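Local coordinates for protein CurF (Lyngbya majuscula, PDB 2Q35) that probably decarboxylates an acyl intermediate during polyketide chain beta-branching, as the crotonase-family ECH2 domain of CurF, at residues 69-73 and 226-230; 129-133 and 229-235; 125-129 and 154-160. The protein carries 1 engineered substitution. All blocks are in the same frame, centred on the assembly; numbering follows the deposited sequence.

The three contacts lie on the same side of the chain's centre. Contacts 1 and 2, with centres about 7 Å apart, share Thr229 and Phe230 at the end of helix 197-230; Phe230 offers a face to Lys72 in contact 1 and an edge to Phe132 in contact 2. Contact 2 passes into contact 3 through helix 127-130, their centres about 12 Å apart, while contacts 1 and 3 do not touch. Bound glycerol lies about 3 Å from the His226 side chain, about 4 Å from that of Phe132 and about 6 Å from that of Asn126, and may mark a pocket. The second subunit borders contacts 2 and 3, and reaches contact 1 at Thr229.

Contact 1 (69-73 and 226-230)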
# COMPACT_ATOMS: atom_id res chain seq x y z
N LEU A 69 -32.64 -5.26 -6.69
CA LEU A 69 -32.58 -4.02 -5.91
C LEU A 69 -33.93 -3.35 -5.76
O LEU A 69 -34.25 -2.84 -4.67
CB LEU A 69 -31.56 -3.04 -6.49
CG LEU A 69 -30.10 -3.50 -6.49
CD1 LEU A 69 -29.24 -2.42 -7.11
CD2 LEU A 69 -29.63 -3.81 -5.07
N ILE A 70 -34.73 -3.36 -6.83
CA ILE A 70 -36.09 -2.83 -6.76
C ILE A 70 -36.94 -3.64 -5.77
O ILE A 70 -37.67 -3.06 -4.97
CB ILE A 70 -36.76 -2.75 -8.16
CG1 ILE A 70 -36.05 -1.72 -9.06
CG2 ILE A 70 -38.27 -2.41 -8.04
CD1 ILE A 70 -36.22 -0.24 -8.62
N ARG A 71 -36.80 -4.97 -5.80
CA ARG A 71 -37.48 -5.84 -4.83
C ARG A 71 -37.06 -5.48 -3.41
O ARG A 71 -37.89 -5.38 -2.50
CB ARG A 71 -37.19 -7.31 -5.12
CG ARG A 71 -37.91 -7.85 -6.36
CD ARG A 71 -37.19 -9.07 -6.92
NE ARG A 71 -37.49 -10.29 -6.16
CZ ARG A 71 -36.73 -11.38 -6.17
NH1 ARG A 71 -35.60 -11.41 -6.87
NH2 ARG A 71 -37.10 -12.44 -5.46
N LYS A 72 -35.76 -5.24 -3.22
CA LYS A 72 -35.24 -4.84 -1.92
C LYS A 72 -35.82 -3.52 -1.40
O LYS A 72 -35.99 -3.38 -0.18
CB LYS A 72 -33.70 -4.79 -1.94
CG LYS A 72 -33.08 -4.94 -0.54
CD LYS A 72 -31.61 -5.37 -0.60
CE LYS A 72 -30.67 -4.19 -0.81
NZ LYS A 72 -30.60 -3.35 0.41
N THR A 73 -36.11 -2.55 -2.27
CA THR A 73 -36.68 -1.26 -1.82
C THR A 73 -38.04 -1.45 -1.17
O THR A 73 -38.47 -0.65 -0.33
CB THR A 73 -36.80 -0.19 -2.95
OG1 THR A 73 -37.74 -0.61 -3.94
CG2 THR A 73 -35.45 0.09 -3.60
N HIS A 226 -25.45 0.60 5.21
CA HIS A 226 -26.21 0.34 4.00
C HIS A 226 -27.70 0.36 4.25
O HIS A 226 -28.46 0.94 3.48
CB HIS A 226 -25.79 -0.98 3.36
CG HIS A 226 -26.64 -1.38 2.20
ND1 HIS A 226 -26.36 -0.99 0.91
CD2 HIS A 226 -27.74 -2.17 2.13
CE1 HIS A 226 -27.28 -1.49 0.10
NE2 HIS A 226 -28.13 -2.21 0.81
N GLN A 227 -28.13 -0.25 5.35
CA GLN A 227 -29.55 -0.26 5.66
C GLN A 227 -30.13 1.15 5.82
O GLN A 227 -31.28 1.38 5.46
CB GLN A 227 -29.81 -1.13 6.88
CG GLN A 227 -29.63 -2.63 6.58
CD GLN A 227 -30.68 -3.16 5.61
OE1 GLN A 227 -30.38 -3.50 4.46
NE2 GLN A 227 -31.93 -3.22 6.08
N VAL A 228 -29.33 2.09 6.34
CA VAL A 228 -29.81 3.46 6.50
C VAL A 228 -29.85 4.16 5.14
O VAL A 228 -30.85 4.78 4.78
CB VAL A 228 -28.94 4.26 7.48
CG1 VAL A 228 -29.34 5.73 7.50
CG2 VAL A 228 -29.05 3.66 8.85
N THR A 229 -28.74 4.07 4.40
CA THR A 229 -28.63 4.86 3.16
C THR A 229 -29.45 4.31 2.00
O THR A 229 -29.85 5.08 1.10
CB THR A 229 -27.17 5.07 2.74
OG1 THR A 229 -26.58 3.81 2.39
CG2 THR A 229 -26.36 5.74 3.83
N PHE A 230 -29.69 3.00 2.00
CA PHE A 230 -30.52 2.35 0.97
C PHE A 230 -31.98 2.71 1.15
O PHE A 230 -32.73 2.90 0.17
CB PHE A 230 -30.34 0.83 0.98
CG PHE A 230 -31.10 0.12 -0.10
CD1 PHE A 230 -30.53 -0.08 -1.36
CD2 PHE A 230 -32.36 -0.38 0.15
CE1 PHE A 230 -31.24 -0.74 -2.36
CE2 PHE A 230 -33.09 -1.05 -0.84
CZ PHE A 230 -32.52 -1.23 -2.10
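His226 receives Lys72 at the edge of its imidazole: Lys72 NZ gives a hydrogen bond of 2.7 Å to His226 NE2 and lies just 9° out of the ring plane. The other ring nitrogen, ND1, is bonded to Thr133 O, so both polar atoms of the histidine are engaged and the turn of its ring is fixed. A histidine suits this place because it can hold a donor and an acceptor at two separate points of one flat group. Gln227, next along the helix, takes a marginal part, with OE1 4.1 Å from Lys72 NZ.

The two helices run at right angles, their axes 12.5 Å apart at these segments, and long side chains must span the interval. This is the outer end of helix 197-230 in a crotonase fold, where it meets helix 66-73; a bound glycerol beside His226 may mark a pocket here.

Phe230 reaches into that interval and meets Lys72 there. Lys72 leaves its backbone with CG anti to N (chi1 -157°), then bends at its last two torsions, which carries NZ over the middle of the phenyl face. This is a cation-pi contact, NZ 3.4 Å from the Phe230 centroid, with CE adding a CH-pi contact to the same ring. Leu69 O lies in plane at the ring edge, 3.5 Å from Phe230 CZ, and Thr73 CG2 reaches that same CZ obliquely. With an alanine in place of Phe230 the ring beneath the ammonium is gone, which is likely to open a gap between the helices and leave NZ freer to swing off His226 NE2. Phe230 CB also covers one face of the imidazole, 3.7 Å above the His226 ring plane and toward its rim, and Ile239 of helix 235-240 packs on Leu69, Thr73 and Phe230 alike.

Contact 2 (129-133 and 229-235); sequences KYGFT and TFNQPEI
Phe132 and Phe230 form an edge-to-face pair, centroids 4.9 Å apart and planes at 64°. The edge of Phe230 points at the face of Phe132: Phe230 CD1 stands over the rim of the Phe132 ring, 3.3 Å from Phe132 CD2. Phe132 CG lies between the backbone N and the carbonyl carbon (chi1 54°), which sets its ring alongside that of Phe230. At the Phe132 ring's own edge the branched Ile235 brings CG2 within 3.8 Å of CD2. One residue on from Phe132 and one back from Phe230, Thr229 OG1 meets Thr133 OG1 at 2.9 Å, the two side chains crossing at about a right angle.

A reversal of the chain brings Ile235 back to Phe132: a type I beta turn from Gln232 to Ile235 leads into helix 235-240, the last helix of this crotonase-family chain, whose Ile239 packs on Phe230 and Tyr130. Ile235 CD1 thereby rests 3.5 Å from Gly131 O and also covers Tyr130 O, a buried carbonyl with no polar partner. Gly131 has positive phi; a CB there would run into both Ile235 CD1 and the preceding carbonyl, so glycine fits. Further out, Gly131 O accepts a hydrogen bond from Ser199 OG of the second subunit.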
# COMPACT_ATOMS: atom_id res chain seq x y z
N LYS A 129 -23.42 4.83 -7.27
CA LYS A 129 -24.11 5.25 -8.49
C LYS A 129 -25.62 5.21 -8.28
O LYS A 129 -26.34 6.13 -8.70
CB LYS A 129 -23.72 4.39 -9.68
CG LYS A 129 -24.48 4.74 -10.98
CD LYS A 129 -23.69 4.41 -12.24
CE LYS A 129 -22.87 5.60 -12.76
NZ LYS A 129 -21.93 5.28 -13.91
N TYR A 130 -26.10 4.16 -7.62
CA TYR A 130 -27.51 4.07 -7.23
C TYR A 130 -27.84 4.99 -6.07
O TYR A 130 -29.01 5.26 -5.83
CB TYR A 130 -27.87 2.66 -6.80
CG TYR A 130 -27.64 1.60 -7.84
CD1 TYR A 130 -28.30 1.64 -9.07
CD2 TYR A 130 -26.77 0.54 -7.59
CE1 TYR A 130 -28.10 0.66 -10.02
CE2 TYR A 130 -26.56 -0.46 -8.54
CZ TYR A 130 -27.23 -0.39 -9.75
OH TYR A 130 -27.02 -1.39 -10.69
N GLY A 131 -26.82 5.42 -5.33
CA GLY A 131 -27.00 6.44 -4.30
C GLY A 131 -26.86 5.94 -2.89
O GLY A 131 -27.14 6.69 -1.95
N PHE A 132 -26.43 4.68 -2.72
CA PHE A 132 -26.32 4.09 -1.37
C PHE A 132 -24.93 3.51 -1.14
O PHE A 132 -24.11 3.41 -2.07
CB PHE A 132 -27.42 3.06 -1.09
CG PHE A 132 -27.51 1.96 -2.11
CD1 PHE A 132 -26.57 0.95 -2.14
CD2 PHE A 132 -28.54 1.95 -3.05
CE1 PHE A 132 -26.64 -0.07 -3.10
CE2 PHE A 132 -28.61 0.94 -4.01
CZ PHE A 132 -27.68 -0.06 -4.03
N THR A 133 -24.63 3.21 0.12
CA THR A 133 -23.26 2.80 0.50
C THR A 133 -23.04 1.29 0.28
O THR A 133 -24.01 0.54 0.14
CB THR A 133 -22.98 3.16 1.97
OG1 THR A 133 -24.00 2.57 2.79
CG2 THR A 133 -23.04 4.69 2.17
N THR A 229 -28.74 4.07 4.40
CA THR A 229 -28.63 4.86 3.16
C THR A 229 -29.45 4.31 2.00
O THR A 229 -29.85 5.08 1.10
CB THR A 229 -27.17 5.07 2.74
OG1 THR A 229 -26.58 3.81 2.39
CG2 THR A 229 -26.36 5.74 3.83
N PHE A 230 -29.69 3.00 2.00
CA PHE A 230 -30.52 2.35 0.97
C PHE A 230 -31.98 2.71 1.15
O PHE A 230 -32.73 2.90 0.17
CB PHE A 230 -30.34 0.83 0.98
CG PHE A 230 -31.10 0.12 -0.10
CD1 PHE A 230 -30.53 -0.08 -1.36
CD2 PHE A 230 -32.36 -0.38 0.15
CE1 PHE A 230 -31.24 -0.74 -2.36
CE2 PHE A 230 -33.09 -1.05 -0.84
CZ PHE A 230 -32.52 -1.23 -2.10
N ASN A 231 -32.40 2.82 2.42
CA ASN A 231 -33.80 3.10 2.70
C ASN A 231 -34.07 4.59 2.88
O ASN A 231 -34.44 5.06 3.97
CB ASN A 231 -34.27 2.27 3.90
CG ASN A 231 -34.23 0.77 3.61
OD1 ASN A 231 -35.05 0.26 2.83
ND2 ASN A 231 -33.27 0.07 4.21
N GLN A 232 -33.84 5.33 1.80
CA GLN A 232 -34.13 6.75 1.73
C GLN A 232 -35.04 6.95 0.52
O GLN A 232 -34.94 6.21 -0.47
CB GLN A 232 -32.84 7.57 1.58
CG GLN A 232 -31.89 7.50 2.80
CD GLN A 232 -32.55 7.94 4.14
OE1 GLN A 232 -33.28 8.95 4.20
NE2 GLN A 232 -32.25 7.20 5.21
N PRO A 233 -35.95 7.94 0.61
CA PRO A 233 -37.01 8.17 -0.37
C PRO A 233 -36.60 8.09 -1.84
O PRO A 233 -37.28 7.44 -2.63
CB PRO A 233 -37.51 9.57 -0.01
CG PRO A 233 -37.31 9.66 1.48
CD PRO A 233 -36.03 8.89 1.75
N GLU A 234 -35.46 8.71 -2.18
CA GLU A 234 -35.07 8.93 -3.59
C GLU A 234 -34.39 7.73 -4.24
O GLU A 234 -34.14 7.73 -5.46
CB GLU A 234 -34.12 10.13 -3.66
CG GLU A 234 -32.74 9.81 -3.06
CD GLU A 234 -32.02 11.01 -2.48
OE1 GLU A 234 -31.74 11.98 -3.22
OE2 GLU A 234 -31.72 10.96 -1.26
N ILE A 235 -34.05 6.72 -3.46
CA ILE A 235 -33.27 5.59 -3.97
C ILE A 235 -34.02 4.77 -5.03
O ILE A 235 -33.42 4.40 -6.05
CB ILE A 235 -32.72 4.69 -2.82
CG1 ILE A 235 -31.77 5.49 -1.93
CG2 ILE A 235 -32.05 3.41 -3.38
CD1 ILE A 235 -30.54 6.11 -2.68

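Contact 3 (125-129 and 154-160)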
# COMPACT_ATOMS: atom_id res chain seq x y z
N THR A 125 -17.51 -0.46 -8.53
CA THR A 125 -18.21 -0.66 -7.24
C THR A 125 -19.32 0.37 -7.37
O THR A 125 -19.13 1.55 -7.04
CB THR A 125 -17.32 -0.32 -6.02
OG1 THR A 125 -16.66 0.93 -6.21
CG2 THR A 125 -16.25 -1.39 -5.76
N ASN A 126 -20.46 -0.06 -7.92
CA ASN A 126 -21.51 0.85 -8.39
C ASN A 126 -22.57 1.23 -7.35
O ASN A 126 -23.53 1.93 -7.65
CB ASN A 126 -22.19 0.30 -9.65
CG ASN A 126 -22.71 -1.09 -9.46
OD1 ASN A 126 -22.74 -1.61 -8.34
ND2 ASN A 126 -23.13 -1.73 -10.56
N PHE A 127 -22.38 0.79 -6.11
CA PHE A 127 -23.34 1.11 -5.06
C PHE A 127 -23.70 2.59 -5.04
O PHE A 127 -24.88 2.95 -5.07
CB PHE A 127 -22.77 0.67 -3.71
CG PHE A 127 -22.14 -0.70 -3.73
CD1 PHE A 127 -22.93 -1.85 -3.68
CD2 PHE A 127 -20.75 -0.84 -3.81
CE1 PHE A 127 -22.35 -3.13 -3.68
CE2 PHE A 127 -20.17 -2.10 -3.81
CZ PHE A 127 -20.99 -3.26 -3.75
N MET A 128 -22.70 3.46 -5.02
CA MET A 128 -22.97 4.89 -4.88
C MET A 128 -23.56 5.53 -6.15
O MET A 128 -24.12 6.63 -6.09
CB MET A 128 -21.73 5.65 -4.41
CG MET A 128 -21.33 5.33 -2.95
SD MET A 128 -22.42 6.15 -1.76
CE MET A 128 -21.69 7.77 -1.70
N LYS A 129 -23.42 4.83 -7.27
CA LYS A 129 -24.11 5.25 -8.49
C LYS A 129 -25.62 5.21 -8.28
O LYS A 129 -26.34 6.13 -8.70
CB LYS A 129 -23.72 4.39 -9.68
CG LYS A 129 -24.48 4.74 -10.98
CD LYS A 129 -23.69 4.41 -12.24
CE LYS A 129 -22.87 5.60 -12.76
NZ LYS A 129 -21.93 5.28 -13.91
N MET A 154 -13.16 4.85 -6.70
CA MET A 154 -14.14 3.92 -7.24
C MET A 154 -15.38 3.83 -6.33
O MET A 154 -16.50 3.82 -6.81
CB MET A 154 -13.55 2.52 -7.43
CG MET A 154 -12.47 2.46 -8.50
SD MET A 154 -11.88 0.80 -8.76
CE MET A 154 -13.27 0.08 -9.59
N ILE A 155 -15.16 3.83 -5.03
CA ILE A 155 -16.29 3.70 -4.08
C ILE A 155 -17.13 4.99 -4.06
O ILE A 155 -18.35 4.95 -4.18
CB ILE A 155 -15.79 3.33 -2.66
CG1 ILE A 155 -15.13 1.95 -2.70
CG2 ILE A 155 -16.94 3.30 -1.66
CD1 ILE A 155 -14.45 1.55 -1.38
N TYR A 156 -16.48 6.15 -3.95
CA TYR A 156 -17.25 7.40 -3.94
C TYR A 156 -18.02 7.70 -5.21
O TYR A 156 -19.14 8.21 -5.13
CB TYR A 156 -16.35 8.60 -3.65
CG TYR A 156 -16.14 8.96 -2.20
CD1 TYR A 156 -17.05 9.78 -1.53
CD2 TYR A 156 -15.00 8.54 -1.53
CE1 TYR A 156 -16.84 10.16 -0.17
CE2 TYR A 156 -14.77 8.92 -0.19
CZ TYR A 156 -15.69 9.73 0.47
OH TYR A 156 -15.50 10.13 1.77
N THR A 157 -17.41 7.45 -6.38
CA THR A 157 -18.06 7.83 -7.64
C THR A 157 -19.05 6.78 -8.18
O THR A 157 -19.98 7.14 -8.91
CB THR A 157 -17.06 8.13 -8.78
OG1 THR A 157 -16.42 6.92 -9.20
CG2 THR A 157 -16.04 9.20 -8.38
N GLY A 158 -18.80 5.52 -7.88
CA GLY A 158 -19.60 4.40 -8.39
C GLY A 158 -19.48 4.17 -9.90
O GLY A 158 -20.22 3.36 -10.45
N GLU A 159 -18.54 4.86 -10.54
CA GLU A 159 -18.41 4.84 -12.01
C GLU A 159 -17.81 3.56 -12.57
O GLU A 159 -17.17 2.78 -11.85
CB GLU A 159 -17.53 6.02 -12.50
CG GLU A 159 -18.22 7.34 -12.58
CD GLU A 159 -17.51 8.35 -13.49
OE1 GLU A 159 -16.36 8.10 -13.92
OE2 GLU A 159 -18.13 9.39 -13.78
N ASN A 160 -17.99 3.39 -13.89
CA ASN A 160 -17.40 2.27 -14.62
C ASN A 160 -16.01 2.64 -15.10
O ASN A 160 -15.83 3.68 -15.73
CB ASN A 160 -18.26 1.91 -15.85
CG ASN A 160 -19.63 1.38 -15.47
OD1 ASN A 160 -19.81 0.82 -14.39
ND2 ASN A 160 -20.60 1.55 -16.35
O HOH W 1 -16.66 2.16 -9.14
O HOH W 2 -19.98 2.70 -4.53
O HOH W 3 -22.40 -0.15 -13.21
O HOH W 4 -21.46 2.41 -12.73
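Lys129 runs along the carbonyl of Gly158. Its CG is anti to the backbone N (chi1 177°), which sends the chain out beside the 158-160 segment. CB starts the contact, 3.7 Å from Gly158 O; CG stands off farther, CD comes back to 4.0 Å from Gly158 O, and the bend at chi3 keeps CE near the same oxygen before NZ. At the tip, NZ donates to water 4 at 3.1 Å, and that water gives hydrogen bonds to Gly158 O and Asn160 OD1. A long lysine suits this partly exposed place, its methylenes passing over the turn while the amino group reaches water. The Glu159 carboxylate does not meet NZ; it has a long, weak ion pair with Lys191 of the second subunit.

Beneath the lysine the backbones come close, Asn126 CA and Gly158 CA 4.0 Å apart. Gly158 CA points a hydrogen at Thr125 O, 3.2 Å from it, at an angle of 160°. With positive phi and a CB that would collide with Lys129 N, this position calls for glycine. Helix 148-157 ends here, before strand 161-162, which pairs antiparallel with strand 122-124 in the small sheet of the crotonase fold. Met128 CG lies 3.2 Å from Ile155 O, and its side chain packs on Leu203 of the second subunit.

Two waters bridge the main chains: water 1 accepts from Thr125 N and lies in donating range of Met154 O and Glu159 O, not necessarily giving to both at once, and water 2 joins Met128 N to Thr125 O and Ile155 O. Water 3 links Asn126 ND2 to Asn160 OD1. With no clear direct hydrogen bond between the segments, cohesion rests on CH...O contacts, packing and bridging waters, which give main-chain N-H and C=O groups partners across the interface and probably make the joint depend on bound solvent.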